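Local coordinates for protein lysozyme C (Equus asinus, PDB 5XUW) that hydrolyses the beta-1,4 links between N-acetylmuramic acid and N-acetylglucosamine in bacterial peptidoglycan and binds one calcium ion, at residues 39-43 and 83-88. Coordinates in Å, arbitrary orientation, origin at the centre of the assembly. Residue numbers count along the deposited sequence, not the author numbering.
With CA (calcium ion), chain C.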
loop_
_atom_site.group_PDB
_atom_site.type_symbol
_atom_site.label_atom_id
_atom_site.label_comp_id
_atom_site.label_asym_id
_atom_site.label_seq_id
_atom_site.Cartn_x
_atom_site.Cartn_y
_atom_site.Cartn_z
ATOM N N ASN A 39 9.508 0.195 2.411
ATOM C CA ASN A 39 10.269 1.379 2.023
ATOM C C ASN A 39 9.355 2.406 1.356
ATOM O O ASN A 39 8.807 2.158 0.280
ATOM C CB ASN A 39 11.387 0.973 1.069
ATOM C CG ASN A 39 12.396 2.091 0.822
ATOM O OD1 ASN A 39 12.158 3.256 1.127
ATOM N ND2 ASN A 39 13.546 1.723 0.275
ATOM N N THR A 40 9.217 3.568 1.995
ATOM C CA THR A 40 8.370 4.642 1.471
ATOM C C THR A 40 8.886 5.209 0.157
ATOM O O THR A 40 8.137 5.840 -0.560
ATOM C CB THR A 40 8.228 5.823 2.456
ATOM O OG1 THR A 40 9.522 6.369 2.734
ATOM C CG2 THR A 40 7.572 5.384 3.743
ATOM N N ARG A 41 10.162 4.992 -0.154
ATOM C CA ARG A 41 10.739 5.446 -1.422
ATOM C C ARG A 41 10.738 4.395 -2.534
ATOM O O ARG A 41 11.360 4.597 -3.580
ATOM C CB ARG A 41 12.155 5.932 -1.184
ATOM C CG ARG A 41 12.211 7.027 -0.151
ATOM C CD ARG A 41 13.540 7.739 -0.186
ATOM N NE ARG A 41 13.567 8.815 0.793
ATOM C CZ ARG A 41 14.529 9.731 0.896
ATOM N NH1 ARG A 41 15.572 9.728 0.069
ATOM N NH2 ARG A 41 14.432 10.672 1.833
ATOM N N ALA A 42 10.038 3.279 -2.323
ATOM C CA ALA A 42 9.958 2.222 -3.326
ATOM C C ALA A 42 9.381 2.781 -4.618
ATOM O O ALA A 42 8.483 3.619 -4.597
ATOM C CB ALA A 42 9.114 1.068 -2.818
ATOM N N PHE A 43 9.945 2.349 -5.738
ATOM C CA PHE A 43 9.538 2.854 -7.036
ATOM C C PHE A 43 9.769 1.797 -8.101
ATOM O O PHE A 43 10.881 1.292 -8.237
ATOM C CB PHE A 43 10.298 4.141 -7.382
ATOM C CG PHE A 43 9.976 4.671 -8.752
ATOM C CD1 PHE A 43 8.789 5.352 -8.983
ATOM C CD2 PHE A 43 10.843 4.454 -9.821
ATOM C CE1 PHE A 43 8.474 5.826 -10.253
ATOM C CE2 PHE A 43 10.536 4.927 -11.090
ATOM C CZ PHE A 43 9.351 5.609 -11.305
ATOM N N LEU A 83 3.843 10.400 -2.422
ATOM C CA LEU A 83 3.881 9.009 -1.984
ATOM C C LEU A 83 5.317 8.501 -1.823
ATOM O O LEU A 83 5.524 7.299 -1.691
ATOM C CB LEU A 83 3.112 8.147 -2.993
ATOM C CG LEU A 83 1.696 8.640 -3.307
ATOM C CD1 LEU A 83 1.089 7.841 -4.452
ATOM C CD2 LEU A 83 0.819 8.574 -2.063
ATOM N N LEU A 84 6.300 9.402 -1.854
ATOM C CA LEU A 84 7.702 9.031 -1.679
ATOM C C LEU A 84 8.346 9.675 -0.453
ATOM O O LEU A 84 9.518 9.440 -0.203
ATOM C CB LEU A 84 8.497 9.377 -2.942
ATOM C CG LEU A 84 8.116 8.641 -4.229
ATOM C CD1 LEU A 84 8.938 9.179 -5.390
ATOM C CD2 LEU A 84 8.307 7.138 -4.097
ATOM N N ASP A 85 7.596 10.468 0.307
ATOM C CA ASP A 85 8.141 11.115 1.514
ATOM C C ASP A 85 7.984 10.185 2.719
ATOM O O ASP A 85 7.535 9.038 2.575
ATOM C CB ASP A 85 7.489 12.485 1.744
ATOM C CG ASP A 85 6.036 12.384 2.097
ATOM O OD1 ASP A 85 5.390 11.437 1.613
ATOM O OD2 ASP A 85 5.524 13.251 2.839
ATOM N N ASP A 86 8.370 10.654 3.904
ATOM C CA ASP A 86 8.394 9.780 5.083
ATOM C C ASP A 86 7.005 9.544 5.662
ATOM O O ASP A 86 6.773 8.492 6.258
ATOM C CB ASP A 86 9.298 10.348 6.184
ATOM C CG ASP A 86 10.773 10.206 5.874
ATOM O OD1 ASP A 86 11.133 9.730 4.779
ATOM O OD2 ASP A 86 11.586 10.552 6.755
ATOM N N ASN A 87 6.108 10.524 5.525
ATOM C CA ASN A 87 4.802 10.441 6.160
ATOM C C ASN A 87 3.833 9.724 5.234
ATOM O O ASN A 87 3.764 10.060 4.066
ATOM C CB ASN A 87 4.281 11.824 6.513
ATOM C CG ASN A 87 3.093 11.754 7.446
ATOM O OD1 ASN A 87 3.245 11.611 8.663
ATOM N ND2 ASN A 87 1.910 11.828 6.886
ATOM N N ILE A 88 3.086 8.752 5.754
ATOM C CA ILE A 88 2.250 7.890 4.900
ATOM C C ILE A 88 0.747 8.114 5.072
ATOM O O ILE A 88 -0.051 7.327 4.579
ATOM C CB ILE A 88 2.583 6.386 5.081
ATOM C CG1 ILE A 88 2.285 5.889 6.500
ATOM C CG2 ILE A 88 4.032 6.122 4.713
ATOM C CD1 ILE A 88 2.215 4.378 6.610
HETATM CA CA CA C . 3.283 10.395 1.755
HETATM O O HOH W 1 10.870 8.834 2.150
HETATM O O HOH W 2 4.934 8.653 1.534
HETATM O O HOH W 3 2.928 12.572 2.598
#
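The calcium-binding loop of this C-type lysozyme packs against the turn that leads into strand 43-44. Within 83-88 the ion is held by D85 OD1 and the backbone N87 O, each at 2.4 Å, and by waters 2 and 3; K82 O, D90 and D91 complete the site. Aspartate suits its place because OD1 meets the metal while OD2 accepts from water 3.

The facing residues 39-42 form a type I turn, A42 N donating to N39 O at 3.1 Å. Asparagine suits position 39 because its OD1 accepts from R41 N at 2.9 Å, an Asx turn. T40, small enough to bury, faces the loop: its CB lies 3.3 Å from D85 O, and T40 O receives a CA-H...O contact from L84 CA (3.4 Å). Apolar side chains fit here: I88 CG2 packs on T40 CG2 at 3.7 Å, and L84 CD2 touches A42 O at 3.6 Å.

Polar linkage runs through water 1, hydrogen-bonded to T40 OG1, R41 NE, L84 O and D86 OD1 at 2.8-3.0 Å; K1 N also hydrogen-bonds T40 OG1. Loop and first turn of helix 89-100 together enclose the ion, as in calcium-binding lysozymes and alpha-lactalbumins.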